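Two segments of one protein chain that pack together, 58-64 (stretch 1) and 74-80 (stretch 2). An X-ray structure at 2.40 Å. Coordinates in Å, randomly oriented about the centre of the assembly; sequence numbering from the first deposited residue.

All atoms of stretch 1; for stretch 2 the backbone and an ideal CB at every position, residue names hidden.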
ATOM      1  N   SER A  58     -16.095   5.118  -5.928  1.00 63.25           N
ATOM      2  CA  SER A  58     -15.124   5.526  -6.931  1.00 63.21           C
ATOM      3  C   SER A  58     -14.479   6.854  -6.514  1.00 63.02           C
ATOM      4  O   SER A  58     -14.957   7.538  -5.591  1.00 62.15           O
ATOM      5  CB  SER A  58     -15.807   5.676  -8.295  1.00 63.21           C
ATOM      6  OG  SER A  58     -16.748   6.739  -8.272  1.00 63.41           O
ATOM      7  N   GLU A  59     -13.401   7.215  -7.204  1.00 63.19           N
ATOM      8  CA  GLU A  59     -12.715   8.481  -6.967  1.00 63.53           C
ATOM      9  C   GLU A  59     -13.713   9.644  -7.091  1.00 64.13           C
ATOM     10  O   GLU A  59     -13.840  10.467  -6.179  1.00 64.22           O
ATOM     11  CB  GLU A  59     -11.537   8.591  -7.931  1.00 63.77           C
ATOM     12  CG  GLU A  59     -10.638   9.780  -7.725  1.00 63.96           C
ATOM     13  CD  GLU A  59     -11.272  11.064  -8.220  1.00 64.09           C
ATOM     14  OE1 GLU A  59     -11.901  11.030  -9.307  1.00 65.28           O
ATOM     15  OE2 GLU A  59     -11.150  12.096  -7.520  1.00 64.23           O
ATOM     16  N   GLU A  60     -14.456   9.672  -8.196  1.00 64.75           N
ATOM     17  CA  GLU A  60     -15.488  10.692  -8.449  1.00 65.60           C
ATOM     18  C   GLU A  60     -16.520  10.778  -7.340  1.00 65.34           C
ATOM     19  O   GLU A  60     -16.901  11.881  -6.923  1.00 65.34           O
ATOM     20  CB  GLU A  60     -16.184  10.431  -9.798  1.00 65.98           C
ATOM     21  CG  GLU A  60     -17.526  11.162 -10.017  1.00 69.72           C
ATOM     22  CD  GLU A  60     -17.465  12.341 -10.994  1.00 72.76           C
ATOM     23  OE1 GLU A  60     -18.536  12.691 -11.541  1.00 73.53           O
ATOM     24  OE2 GLU A  60     -16.370  12.916 -11.211  1.00 75.07           O
ATOM     25  N   GLU A  61     -16.981   9.613  -6.881  1.00 64.96           N
ATOM     26  CA  GLU A  61     -17.968   9.527  -5.813  1.00 64.79           C
ATOM     27  C   GLU A  61     -17.453  10.036  -4.458  1.00 64.51           C
ATOM     28  O   GLU A  61     -18.165  10.761  -3.757  1.00 64.86           O
ATOM     29  CB  GLU A  61     -18.503   8.096  -5.684  1.00 64.59           C
ATOM     30  CG  GLU A  61     -19.430   7.670  -6.817  1.00 64.53           C
ATOM     31  CD  GLU A  61     -19.881   6.227  -6.676  1.00 65.85           C
ATOM     32  OE1 GLU A  61     -19.029   5.352  -6.393  1.00 67.05           O
ATOM     33  OE2 GLU A  61     -21.094   5.963  -6.841  1.00 65.50           O
ATOM     34  N   PHE A  62     -16.217   9.676  -4.112  1.00 63.88           N
ATOM     35  CA  PHE A  62     -15.576  10.110  -2.869  1.00 63.44           C
ATOM     36  C   PHE A  62     -15.380  11.630  -2.811  1.00 64.49           C
ATOM     37  O   PHE A  62     -15.585  12.262  -1.767  1.00 65.08           O
ATOM     38  CB  PHE A  62     -14.242   9.372  -2.701  1.00 62.41           C
ATOM     39  CG  PHE A  62     -13.264  10.046  -1.770  1.00 60.92           C
ATOM     40  CD1 PHE A  62     -13.288   9.777  -0.392  1.00 57.43           C
ATOM     41  CD2 PHE A  62     -12.272  10.913  -2.284  1.00 58.79           C
ATOM     42  CE1 PHE A  62     -12.350  10.378   0.483  1.00 58.46           C
ATOM     43  CE2 PHE A  62     -11.322  11.541  -1.425  1.00 58.11           C
ATOM     44  CZ  PHE A  62     -11.348  11.261  -0.036  1.00 59.26           C
ATOM     45  N   ARG A  63     -14.999  12.215  -3.937  1.00 64.49           N
ATOM     46  CA  ARG A  63     -14.734  13.630  -3.984  1.00 65.55           C
ATOM     47  C   ARG A  63     -16.028  14.442  -3.927  1.00 65.45           C
ATOM     48  O   ARG A  63     -16.093  15.481  -3.261  1.00 65.39           O
ATOM     49  CB  ARG A  63     -13.917  13.951  -5.234  1.00 65.79           C
ATOM     50  CG  ARG A  63     -13.329  15.337  -5.250  1.00 68.00           C
ATOM     51  CD  ARG A  63     -12.254  15.472  -6.316  1.00 69.34           C
ATOM     52  NE  ARG A  63     -12.403  14.516  -7.414  1.00 70.13           N
ATOM     53  CZ  ARG A  63     -13.165  14.712  -8.483  1.00 69.89           C
ATOM     54  NH1 ARG A  63     -13.867  15.832  -8.583  1.00 69.49           N
ATOM     55  NH2 ARG A  63     -13.249  13.778  -9.431  1.00 68.89           N
ATOM     56  N   THR A  64     -17.054  13.951  -4.616  1.00 65.47           N
ATOM     57  CA  THR A  64     -18.379  14.526  -4.554  1.00 64.99           C
ATOM     58  C   THR A  64     -18.857  14.551  -3.102  1.00 64.98           C
ATOM     59  O   THR A  64     -19.308  15.589  -2.606  1.00 64.86           O
ATOM     60  CB  THR A  64     -19.380  13.733  -5.436  1.00 65.28           C
ATOM     61  OG1 THR A  64     -18.946  13.769  -6.800  1.00 65.82           O
ATOM     62  CG2 THR A  64     -20.801  14.337  -5.355  1.00 64.93           C
ATOM     63  N   UNK A  74     -14.092  20.426  -4.364  1.00 65.60           N
ATOM     64  CA  UNK A  74     -12.717  19.992  -4.546  1.00 64.58           C
ATOM     65  C   UNK A  74     -12.593  19.275  -5.873  1.00 63.69           C
ATOM     66  O   UNK A  74     -13.457  18.489  -6.257  1.00 64.21           O
ATOM     67  CB  UNK A  74     -12.266  19.089  -3.396  1.00 64.58           C
ATOM     68  N   UNK A  75     -11.491  19.549  -6.545  1.00 62.73           N
ATOM     69  CA  UNK A  75     -11.144  18.952  -7.819  1.00 61.60           C
ATOM     70  C   UNK A  75     -10.278  17.706  -7.596  1.00 61.76           C
ATOM     71  O   UNK A  75      -9.691  17.512  -6.512  1.00 61.29           O
ATOM     72  CB  UNK A  75     -10.418  19.966  -8.705  1.00 61.60           C
ATOM     73  N   UNK A  76     -10.199  16.861  -8.621  1.00 61.83           N
ATOM     74  CA  UNK A  76      -9.266  15.759  -8.624  1.00 62.88           C
ATOM     75  C   UNK A  76      -7.865  16.214  -8.163  1.00 63.88           C
ATOM     76  O   UNK A  76      -7.281  15.630  -7.230  1.00 63.90           O
ATOM     77  CB  UNK A  76      -9.198  15.140 -10.022  1.00 62.88           C
ATOM     78  N   UNK A  77      -7.362  17.267  -8.815  1.00 64.18           N
ATOM     79  CA  UNK A  77      -6.002  17.738  -8.653  1.00 65.07           C
ATOM     80  C   UNK A  77      -5.734  18.155  -7.213  1.00 65.16           C
ATOM     81  O   UNK A  77      -4.685  17.854  -6.658  1.00 65.79           O
ATOM     82  CB  UNK A  77      -5.728  18.905  -9.604  1.00 65.07           C
ATOM     83  N   UNK A  78      -6.700  18.821  -6.599  1.00 65.84           N
ATOM     84  CA  UNK A  78      -6.587  19.250  -5.197  1.00 65.62           C
ATOM     85  C   UNK A  78      -6.454  18.120  -4.210  1.00 65.53           C
ATOM     86  O   UNK A  78      -5.682  18.222  -3.263  1.00 66.07           O
ATOM     87  CB  UNK A  78      -7.807  20.090  -4.813  1.00 65.62           C
ATOM     88  N   UNK A  79      -7.220  17.051  -4.414  1.00 65.39           N
ATOM     89  CA  UNK A  79      -7.237  15.946  -3.467  1.00 64.27           C
ATOM     90  C   UNK A  79      -6.027  15.093  -3.715  1.00 64.37           C
ATOM     91  O   UNK A  79      -5.353  14.665  -2.775  1.00 64.78           O
ATOM     92  CB  UNK A  79      -8.521  15.121  -3.582  1.00 64.27           C
ATOM     93  N   UNK A  80      -5.784  14.818  -4.988  1.00 63.83           N
ATOM     94  CA  UNK A  80      -4.573  14.134  -5.426  1.00 63.92           C
ATOM     95  C   UNK A  80      -3.309  14.755  -4.773  1.00 64.71           C
ATOM     96  O   UNK A  80      -2.506  14.058  -4.159  1.00 64.52           O
ATOM     97  CB  UNK A  80      -4.468  14.192  -6.951  1.00 63.92           C
TER

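Stretch 1 offers its partner chiefly one side chain. Arg63 points toward stretch 2, its NE tied to Glu59 OE2 at 2.7 Å in a salt bridge, so much of its charge is already answered and its aliphatic part is left to pack. Beyond it lies the ring edge of Phe62. The two helices cross at 85° with axes no closer than 11.0 Å.

Position 74 is extended (phi/psi -112/140), and its CB points sideways, 4.3 Å from Arg63 CG. A methylene surface invites an apolar group, and leucine, isoleucine, valine or methionine would all serve. The residue is Leu74, whose CB meets Arg63 CG; its backbone comes nearer, with O 3.2 Å from Arg63 CD, though no hydrogen bond crosses the interface.

At 75 the CB points away, 5.4 Å from Arg63 NH1, so stretch 1 asks little. The backbone decides more: phi/psi of -93/162 directly before a helix is an N-cap setting, suited to serine, threonine, aspartate or asparagine. Thr75 fills it, its OG1 accepting from the backbone N of 78 at 3.1 Å.

Position 76 opens the helix with CB sideways, 4.2 Å from Arg63 NE and 4.4 Å from Glu59 OE2. The backbone N of 76 lies over one face of the guanidinium, 3.4 Å from Arg63 NE, but both are donors and cannot bond. A long side chain could run along Glu59; a polar or aromatic one would suit, while an acid would face the carboxylate. The residue is Tyr76, with chi1 at t, and its CD1 lies 3.5 Å from Glu59 OE2.

Position 77 points away into space free of stretch 1, and many polar residues would do; it is Gln77.

Position 78 is sideways, with nothing of stretch 1 within 5.5 Å of its CB. Glutamate or glutamine could reach back to the free N of 75, and Gln78 does so: Thr75 N donates to Gln78 OE1 at 2.9 Å, making the cap reciprocal. Ser58 and Glu61 repeat the pattern at the start of the other helix.

Position 79 points toward stretch 1, its CB 4.6 Å from Arg63 CD and 5.0 Å from Phe62 CE2. That spacing favours a modest apolar group such as valine, isoleucine or leucine. Val79 uses both methyls: CG1 meets Phe62 CE2 at 3.9 Å, at the ring edge, and CG2 lies 4.0 Å from Arg63 CD.

Position 80 sets its CB sideways, beyond reach of stretch 1, leaving the choice open. Tyr80 occupies it.

Stretch 2 (74-80) LTYQQVY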
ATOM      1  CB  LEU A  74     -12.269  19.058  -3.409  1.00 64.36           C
ATOM      2  CG  LEU A  74     -12.531  19.616  -2.003  1.00 64.35           C
ATOM      3  CD1 LEU A  74     -12.419  18.542  -0.953  1.00 61.11           C
ATOM      4  CD2 LEU A  74     -11.611  20.805  -1.682  1.00 64.30           C
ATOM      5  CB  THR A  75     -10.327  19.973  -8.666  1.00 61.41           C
ATOM      6  OG1 THR A  75      -9.042  20.160  -8.059  1.00 61.78           O
ATOM      7  CG2 THR A  75     -11.017  21.292  -8.709  1.00 58.47           C
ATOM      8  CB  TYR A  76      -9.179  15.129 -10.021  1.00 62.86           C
ATOM      9  CG  TYR A  76      -8.209  13.979 -10.070  1.00 63.38           C
ATOM     10  CD1 TYR A  76      -8.642  12.656  -9.872  1.00 64.17           C
ATOM     11  CD2 TYR A  76      -6.852  14.202 -10.274  1.00 63.32           C
ATOM     12  CE1 TYR A  76      -7.731  11.579  -9.910  1.00 63.07           C
ATOM     13  CE2 TYR A  76      -5.943  13.152 -10.296  1.00 62.63           C
ATOM     14  CZ  TYR A  76      -6.389  11.854 -10.114  1.00 63.78           C
ATOM     15  OH  TYR A  76      -5.475  10.842 -10.149  1.00 66.30           O
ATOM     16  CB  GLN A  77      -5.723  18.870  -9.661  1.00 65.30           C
ATOM     17  CG  GLN A  77      -4.297  19.357  -9.706  1.00 67.39           C
ATOM     18  CD  GLN A  77      -4.047  20.453  -8.681  1.00 70.73           C
ATOM     19  OE1 GLN A  77      -4.896  21.341  -8.488  1.00 70.37           O
ATOM     20  NE2 GLN A  77      -2.886  20.402  -8.012  1.00 69.92           N
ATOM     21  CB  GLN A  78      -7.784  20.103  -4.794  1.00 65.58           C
ATOM     22  CG  GLN A  78      -7.722  21.520  -5.306  1.00 64.92           C
ATOM     23  CD  GLN A  78      -9.008  22.284  -4.989  1.00 66.17           C
ATOM     24  OE1 GLN A  78     -10.118  21.798  -5.231  1.00 65.82           O
ATOM     25  NE2 GLN A  78      -8.858  23.481  -4.445  1.00 64.77           N
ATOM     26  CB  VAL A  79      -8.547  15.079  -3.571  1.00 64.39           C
ATOM     27  CG1 VAL A  79      -8.473  13.854  -2.639  1.00 63.15           C
ATOM     28  CG2 VAL A  79      -9.762  15.925  -3.254  1.00 61.52           C
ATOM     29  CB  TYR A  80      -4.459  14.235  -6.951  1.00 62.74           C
ATOM     30  CG  TYR A  80      -3.176  13.672  -7.473  1.00 62.23           C
ATOM     31  CD1 TYR A  80      -3.105  12.352  -7.896  1.00 60.55           C
ATOM     32  CD2 TYR A  80      -2.011  14.459  -7.540  1.00 62.79           C
ATOM     33  CE1 TYR A  80      -1.915  11.812  -8.387  1.00 60.70           C
ATOM     34  CE2 TYR A  80      -0.813  13.928  -8.009  1.00 62.17           C
ATOM     35  CZ  TYR A  80      -0.780  12.591  -8.435  1.00 61.73           C
ATOM     36  OH  TYR A  80       0.384  12.029  -8.919  1.00 62.93           O
TER
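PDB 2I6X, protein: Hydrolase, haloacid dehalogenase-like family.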